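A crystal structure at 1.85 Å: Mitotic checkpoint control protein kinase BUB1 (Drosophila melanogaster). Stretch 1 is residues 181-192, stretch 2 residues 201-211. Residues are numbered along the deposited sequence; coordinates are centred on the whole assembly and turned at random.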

ATOM      1  N   ALA A 181       0.276  -7.635   0.376  1.00 14.19           N
ATOM      2  CA  ALA A 181       1.310  -8.439   1.033  1.00 16.75           C
ATOM      3  C   ALA A 181       2.511  -7.668   1.605  1.00 17.82           C
ATOM      4  O   ALA A 181       3.393  -8.268   2.213  1.00 19.41           O
ATOM      5  CB  ALA A 181       1.766  -9.612   0.133  1.00 18.77           C
ATOM      6  N   ASP A 182       2.540  -6.350   1.432  1.00 18.30           N
ATOM      7  CA  ASP A 182       3.585  -5.540   2.066  1.00 19.51           C
ATOM      8  C   ASP A 182       3.007  -4.192   2.486  1.00 15.15           C
ATOM      9  O   ASP A 182       3.607  -3.142   2.241  1.00 19.26           O
ATOM     10  CB  ASP A 182       4.777  -5.353   1.115  1.00 21.10           C
ATOM     11  CG  ASP A 182       6.038  -4.861   1.823  1.00 27.64           C
ATOM     12  OD1 ASP A 182       6.174  -5.065   3.050  1.00 27.66           O
ATOM     13  OD2 ASP A 182       6.900  -4.277   1.138  1.00 32.66           O
ATOM     14  N   ILE A 183       1.830  -4.214   3.112  1.00 13.96           N
ATOM     15  CA  ILE A 183       1.194  -2.971   3.536  1.00 15.08           C
ATOM     16  C   ILE A 183       1.934  -2.350   4.716  1.00 19.73           C
ATOM     17  O   ILE A 183       2.086  -2.971   5.768  1.00 18.94           O
ATOM     18  CB  ILE A 183      -0.292  -3.155   3.882  1.00 14.66           C
ATOM     19  CG1 ILE A 183      -1.066  -3.566   2.622  1.00 14.41           C
ATOM     20  CG2 ILE A 183      -0.863  -1.862   4.457  1.00 16.89           C
ATOM     21  CD1 ILE A 183      -2.570  -3.503   2.778  1.00 17.26           C
ATOM     22  N   LYS A 184       2.395  -1.119   4.523  1.00 15.95           N
ATOM     23  CA  LYS A 184       3.085  -0.381   5.579  1.00 19.22           C
ATOM     24  C   LYS A 184       2.936   1.109   5.271  1.00 17.14           C
ATOM     25  O   LYS A 184       2.476   1.453   4.182  1.00 15.06           O
ATOM     26  CB  LYS A 184       4.541  -0.828   5.671  1.00 22.28           C
ATOM     27  CG  LYS A 184       5.357  -0.555   4.444  1.00 23.28           C
ATOM     28  CD  LYS A 184       6.588  -1.442   4.435  1.00 32.43           C
ATOM     29  CE  LYS A 184       7.409  -1.209   3.188  1.00 35.75           C
ATOM     30  NZ  LYS A 184       8.388  -2.312   2.988  1.00 50.57           N
ATOM     31  N   PRO A 185       3.287   2.000   6.227  1.00 18.74           N
ATOM     32  CA  PRO A 185       2.968   3.406   5.965  1.00 15.76           C
ATOM     33  C   PRO A 185       3.630   3.945   4.694  1.00 13.56           C
ATOM     34  O   PRO A 185       3.064   4.844   4.069  1.00 18.45           O
ATOM     35  CB  PRO A 185       3.514   4.123   7.205  1.00 20.22           C
ATOM     36  CG  PRO A 185       3.510   3.085   8.279  1.00 23.42           C
ATOM     37  CD  PRO A 185       3.879   1.815   7.568  1.00 23.37           C
ATOM     38  N   ASP A 186       4.776   3.377   4.314  1.00 14.69           N
ATOM     39  CA  ASP A 186       5.496   3.760   3.095  1.00 18.28           C
ATOM     40  C   ASP A 186       4.700   3.513   1.816  1.00 19.77           C
ATOM     41  O   ASP A 186       4.956   4.142   0.780  1.00 18.78           O
ATOM     42  CB  ASP A 186       6.795   2.952   2.988  1.00 24.54           C
ATOM     43  CG  ASP A 186       7.581   2.925   4.276  1.00 30.75           C
ATOM     44  OD1 ASP A 186       7.108   2.310   5.259  1.00 28.06           O
ATOM     45  OD2 ASP A 186       8.688   3.503   4.294  1.00 31.89           O
ATOM     46  N   ASN A 187       3.754   2.580   1.867  1.00 14.35           N
ATOM     47  CA  ASN A 187       3.058   2.172   0.647  1.00 16.82           C
ATOM     48  C   ASN A 187       1.691   2.807   0.421  1.00 15.73           C
ATOM     49  O   ASN A 187       0.960   2.406  -0.490  1.00 13.80           O
ATOM     50  CB  ASN A 187       3.002   0.647   0.541  1.00 19.45           C
ATOM     51  CG  ASN A 187       4.348   0.047   0.169  1.00 28.16           C
ATOM     52  OD1 ASN A 187       5.194   0.719  -0.432  1.00 26.59           O
ATOM     53  ND2 ASN A 187       4.557  -1.216   0.526  1.00 24.61           N
ATOM     54  N   PHE A 188       1.345   3.787   1.260  1.00 11.84           N
ATOM     55  CA  PHE A 188       0.258   4.712   0.953  1.00 12.72           C
ATOM     56  C   PHE A 188       0.842   6.087   0.675  1.00 17.90           C
ATOM     57  O   PHE A 188       1.549   6.653   1.517  1.00 18.28           O
ATOM     58  CB  PHE A 188      -0.751   4.813   2.108  1.00 12.99           C
ATOM     59  CG  PHE A 188      -1.655   3.619   2.229  1.00 11.38           C
ATOM     60  CD1 PHE A 188      -1.411   2.647   3.191  1.00  9.45           C
ATOM     61  CD2 PHE A 188      -2.749   3.465   1.376  1.00 15.16           C
ATOM     62  CE1 PHE A 188      -2.237   1.535   3.309  1.00 12.05           C
ATOM     63  CE2 PHE A 188      -3.585   2.351   1.486  1.00 13.96           C
ATOM     64  CZ  PHE A 188      -3.324   1.387   2.457  1.00 13.45           C
ATOM     65  N   LEU A 189       0.559   6.615  -0.512  1.00 13.93           N
ATOM     66  CA  LEU A 189       0.947   7.980  -0.842  1.00 12.19           C
ATOM     67  C   LEU A 189      -0.253   8.881  -0.627  1.00 16.12           C
ATOM     68  O   LEU A 189      -1.388   8.478  -0.890  1.00 18.20           O
ATOM     69  CB  LEU A 189       1.404   8.079  -2.300  1.00 16.58           C
ATOM     70  CG  LEU A 189       2.602   7.244  -2.759  1.00 18.58           C
ATOM     71  CD1 LEU A 189       2.882   7.474  -4.243  1.00 21.16           C
ATOM     72  CD2 LEU A 189       3.846   7.554  -1.926  1.00 19.18           C
ATOM     73  N   LEU A 190      -0.009  10.096  -0.150  1.00 13.87           N
ATOM     74  CA  LEU A 190      -1.064  11.107  -0.103  1.00 15.78           C
ATOM     75  C   LEU A 190      -0.984  11.896  -1.395  1.00 15.26           C
ATOM     76  O   LEU A 190       0.008  12.590  -1.646  1.00 16.69           O
ATOM     77  CB  LEU A 190      -0.884  12.038   1.099  1.00 20.34           C
ATOM     78  CG  LEU A 190      -1.932  13.137   1.303  1.00 20.31           C
ATOM     79  CD1 LEU A 190      -3.286  12.529   1.559  1.00 17.19           C
ATOM     80  CD2 LEU A 190      -1.553  14.031   2.460  1.00 18.05           C
ATOM     81  N   MET A 191      -2.024  11.791  -2.214  1.00 17.69           N
ATOM     82  CA  MET A 191      -1.990  12.335  -3.568  1.00 18.60           C
ATOM     83  C   MET A 191      -2.523  13.758  -3.612  1.00 23.15           C
ATOM     84  O   MET A 191      -2.159  14.543  -4.493  1.00 22.87           O
ATOM     85  CB  MET A 191      -2.808  11.452  -4.507  1.00 18.51           C
ATOM     86  CG  MET A 191      -2.350  10.009  -4.523  1.00 16.60           C
ATOM     87  SD  MET A 191      -0.592   9.886  -4.909  1.00 19.95           S
ATOM     88  CE  MET A 191      -0.604  10.315  -6.649  1.00 21.34           C
ATOM     89  N   LYS A 192      -3.379  14.085  -2.649  1.00 20.14           N
ATOM     90  CA  LYS A 192      -3.991  15.406  -2.586  1.00 18.60           C
ATOM     91  C   LYS A 192      -4.478  15.665  -1.162  1.00 19.58           C
ATOM     92  O   LYS A 192      -4.551  14.732  -0.361  1.00 21.64           O
ATOM     93  CB  LYS A 192      -5.138  15.508  -3.603  1.00 21.52           C
ATOM     94  CG  LYS A 192      -6.258  14.496  -3.440  1.00 27.08           C
ATOM     95  CD  LYS A 192      -7.342  14.765  -4.488  1.00 35.09           C
ATOM     96  CE  LYS A 192      -8.444  13.721  -4.465  1.00 41.97           C
ATOM     97  NZ  LYS A 192      -9.068  13.584  -3.130  1.00 43.78           N
ATOM     98  N   VAL A 201     -11.281   9.688  -1.928  1.00 32.44           N
ATOM     99  CA  VAL A 201      -9.977   9.144  -1.594  1.00 23.86           C
ATOM    100  C   VAL A 201      -8.870  10.139  -1.942  1.00 28.24           C
ATOM    101  O   VAL A 201      -8.857  10.722  -3.029  1.00 28.51           O
ATOM    102  CB  VAL A 201      -9.768   7.759  -2.260  1.00 46.96           C
ATOM    103  CG1 VAL A 201     -10.965   7.396  -3.125  1.00 44.67           C
ATOM    104  CG2 VAL A 201      -8.480   7.708  -3.068  1.00 49.47           C
ATOM    105  N   SER A 202      -7.969  10.357  -0.989  1.00 20.75           N
ATOM    106  CA  SER A 202      -6.796  11.183  -1.227  1.00 18.31           C
ATOM    107  C   SER A 202      -5.532  10.343  -1.145  1.00 17.24           C
ATOM    108  O   SER A 202      -4.434  10.834  -1.422  1.00 15.27           O
ATOM    109  CB  SER A 202      -6.730  12.331  -0.223  1.00 20.48           C
ATOM    110  OG  SER A 202      -7.863  13.170  -0.337  1.00 25.85           O
ATOM    111  N   LEU A 203      -5.700   9.073  -0.773  1.00 17.07           N
ATOM    112  CA  LEU A 203      -4.588   8.129  -0.665  1.00 13.50           C
ATOM    113  C   LEU A 203      -4.458   7.212  -1.879  1.00 17.72           C
ATOM    114  O   LEU A 203      -5.434   6.953  -2.585  1.00 17.99           O
ATOM    115  CB  LEU A 203      -4.773   7.253   0.574  1.00 19.17           C
ATOM    116  CG  LEU A 203      -4.029   7.522   1.880  1.00 24.33           C
ATOM    117  CD1 LEU A 203      -3.518   8.950   2.005  1.00 15.94           C
ATOM    118  CD2 LEU A 203      -4.920   7.150   3.052  1.00 14.82           C
ATOM    119  N   GLN A 204      -3.251   6.700  -2.101  1.00 15.25           N
ATOM    120  CA  GLN A 204      -3.013   5.722  -3.166  1.00 12.48           C
ATOM    121  C   GLN A 204      -2.081   4.630  -2.659  1.00 14.77           C
ATOM    122  O   GLN A 204      -1.026   4.918  -2.087  1.00 17.67           O
ATOM    123  CB  GLN A 204      -2.405   6.402  -4.393  1.00 16.72           C
ATOM    124  CG  GLN A 204      -2.175   5.473  -5.589  1.00 15.70           C
ATOM    125  CD  GLN A 204      -1.595   6.205  -6.785  1.00 20.17           C
ATOM    126  OE1 GLN A 204      -0.378   6.238  -6.978  1.00 20.97           O
ATOM    127  NE2 GLN A 204      -2.465   6.799  -7.592  1.00 15.29           N
ATOM    128  N   LEU A 205      -2.481   3.378  -2.861  1.00 12.67           N
ATOM    129  CA  LEU A 205      -1.658   2.226  -2.495  1.00 11.96           C
ATOM    130  C   LEU A 205      -0.676   1.930  -3.628  1.00 11.16           C
ATOM    131  O   LEU A 205      -1.073   1.870  -4.796  1.00 12.35           O
ATOM    132  CB  LEU A 205      -2.553   1.008  -2.255  1.00 11.86           C
ATOM    133  CG  LEU A 205      -1.880  -0.291  -1.809  1.00 15.45           C
ATOM    134  CD1 LEU A 205      -1.237  -0.105  -0.450  1.00 12.61           C
ATOM    135  CD2 LEU A 205      -2.892  -1.433  -1.772  1.00 10.93           C
ATOM    136  N   ILE A 206       0.599   1.749  -3.284  1.00 14.43           N
ATOM    137  CA  ILE A 206       1.654   1.550  -4.281  1.00 13.13           C
ATOM    138  C   ILE A 206       2.514   0.329  -3.959  1.00 13.52           C
ATOM    139  O   ILE A 206       2.405  -0.255  -2.872  1.00 15.51           O
ATOM    140  CB  ILE A 206       2.587   2.779  -4.339  1.00 16.54           C
ATOM    141  CG1 ILE A 206       3.390   2.894  -3.036  1.00 12.52           C
ATOM    142  CG2 ILE A 206       1.786   4.064  -4.583  1.00 14.43           C
ATOM    143  CD1 ILE A 206       4.515   3.953  -3.041  1.00 14.68           C
ATOM    144  N   ASP A 207       3.381  -0.036  -4.907  1.00 12.65           N
ATOM    145  CA  ASP A 207       4.408  -1.057  -4.703  1.00 15.74           C
ATOM    146  C   ASP A 207       3.837  -2.465  -4.563  1.00 15.66           C
ATOM    147  O   ASP A 207       3.862  -3.057  -3.484  1.00 18.34           O
ATOM    148  CB  ASP A 207       5.318  -0.704  -3.514  1.00 18.62           C
ATOM    149  CG  ASP A 207       6.456   0.230  -3.902  1.00 34.60           C
ATOM    150  OD1 ASP A 207       6.931   0.988  -3.022  1.00 33.11           O
ATOM    151  OD2 ASP A 207       6.886   0.204  -5.076  1.00 31.55           O
ATOM    152  N   PHE A 208       3.352  -2.993  -5.679  1.00 14.40           N
ATOM    153  CA  PHE A 208       2.752  -4.321  -5.730  1.00 13.13           C
ATOM    154  C   PHE A 208       3.770  -5.390  -6.103  1.00 18.28           C
ATOM    155  O   PHE A 208       3.419  -6.417  -6.687  1.00 17.90           O
ATOM    156  CB  PHE A 208       1.586  -4.313  -6.717  1.00 14.48           C
ATOM    157  CG  PHE A 208       0.501  -3.348  -6.341  1.00 18.08           C
ATOM    158  CD1 PHE A 208      -0.430  -3.682  -5.363  1.00 14.69           C
ATOM    159  CD2 PHE A 208       0.423  -2.098  -6.946  1.00 23.18           C
ATOM    160  CE1 PHE A 208      -1.428  -2.788  -4.997  1.00 15.95           C
ATOM    161  CE2 PHE A 208      -0.574  -1.197  -6.591  1.00 25.16           C
ATOM    162  CZ  PHE A 208      -1.498  -1.542  -5.615  1.00 19.03           C
ATOM    163  N   GLY A 209       5.027  -5.148  -5.737  1.00 17.57           N
ATOM    164  CA  GLY A 209       6.134  -6.002  -6.142  1.00 17.52           C
ATOM    165  C   GLY A 209       6.101  -7.433  -5.631  1.00 15.89           C
ATOM    166  O   GLY A 209       6.677  -8.328  -6.253  1.00 22.08           O
ATOM    167  N   VAL A 210       5.443  -7.655  -4.496  1.00 16.00           N
ATOM    168  CA  VAL A 210       5.319  -9.005  -3.949  1.00 21.00           C
ATOM    169  C   VAL A 210       3.862  -9.380  -3.683  1.00 23.85           C
ATOM    170  O   VAL A 210       3.573 -10.209  -2.819  1.00 25.32           O
ATOM    171  CB  VAL A 210       6.156  -9.190  -2.658  1.00 20.63           C
ATOM    172  CG1 VAL A 210       7.629  -9.045  -2.959  1.00 21.72           C
ATOM    173  CG2 VAL A 210       5.739  -8.194  -1.568  1.00 19.05           C
ATOM    174  N   SER A 211       2.943  -8.770  -4.427  1.00 17.42           N
ATOM    175  CA  SER A 211       1.521  -9.008  -4.197  1.00 13.49           C
ATOM    176  C   SER A 211       1.127 -10.427  -4.595  1.00 17.92           C
ATOM    177  O   SER A 211       1.868 -11.110  -5.309  1.00 20.99           O
ATOM    178  CB  SER A 211       0.665  -7.970  -4.934  1.00 13.77           C
ATOM    179  OG  SER A 211       0.877  -6.679  -4.389  1.00 12.78           O
TER
HETATM  180  O   HOH W   1       6.348  -4.340  -1.932  1.00 40.62           O

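The apolar centre lies on the sheet face that carries Phe188, Leu190, Leu203 and Leu205. Leu205 CD1 sits 4.0 Å from the centroid of the Phe188 ring and 18° off its normal, a CH-pi contact over the ring face; the t,p rotamer of Leu205 places that methyl over the ring face. Leu190 adopts the same rotamer, and its CD1 meets Leu203 CD1 at 3.6 Å, while Phe188 CB lies 4.3 Å from Leu203 CG. All four residues are buried, as suits side chains that offer only carbon. On the other face, Leu189 CD1 packs against Ile206 CG2 at 3.6 Å, and Met191 CG rests 3.6 Å from Gln204 CB; Gln204 NE2 is hydrogen-bonded elsewhere in the structure.

Between these layers runs the backbone. Strands 188-190 and 203-205 are antiparallel, at 151°, and Leu189 and Gln204 form the hydrogen-bonded pair: Leu189 N to Gln204 O and Gln204 N to Leu189 O, both 2.8 Å. The ladder continues past each strand end, with Ile206 N donating to Asn187 O (2.9 Å, 158°) and Met191 N to Ser202 O (2.7 Å, 168°). Carbonyls also receive CA-H contacts, such as Leu203 CA to Leu189 O at 3.2 Å. Together the stretches bury 907 Å².

At one polar edge, the long side chain of Lys192 brings NZ to Val201 O (2.9 Å) and Ser202 OG (3.1 Å), hydrogen bonds to both. Toward the other, Asn187 ND2 donates to Asp182 O at 2.7 Å, bracing the loop within its own stretch. Asn187 OD1 and Asp207 OD1 approach to 3.1 Å, but both are acceptors and form no hydrogen bond. Farther out, Asp182 CB touches Val210 CG2 at 4.0 Å, and Ala181 CB lies 3.5 Å from Val210 O.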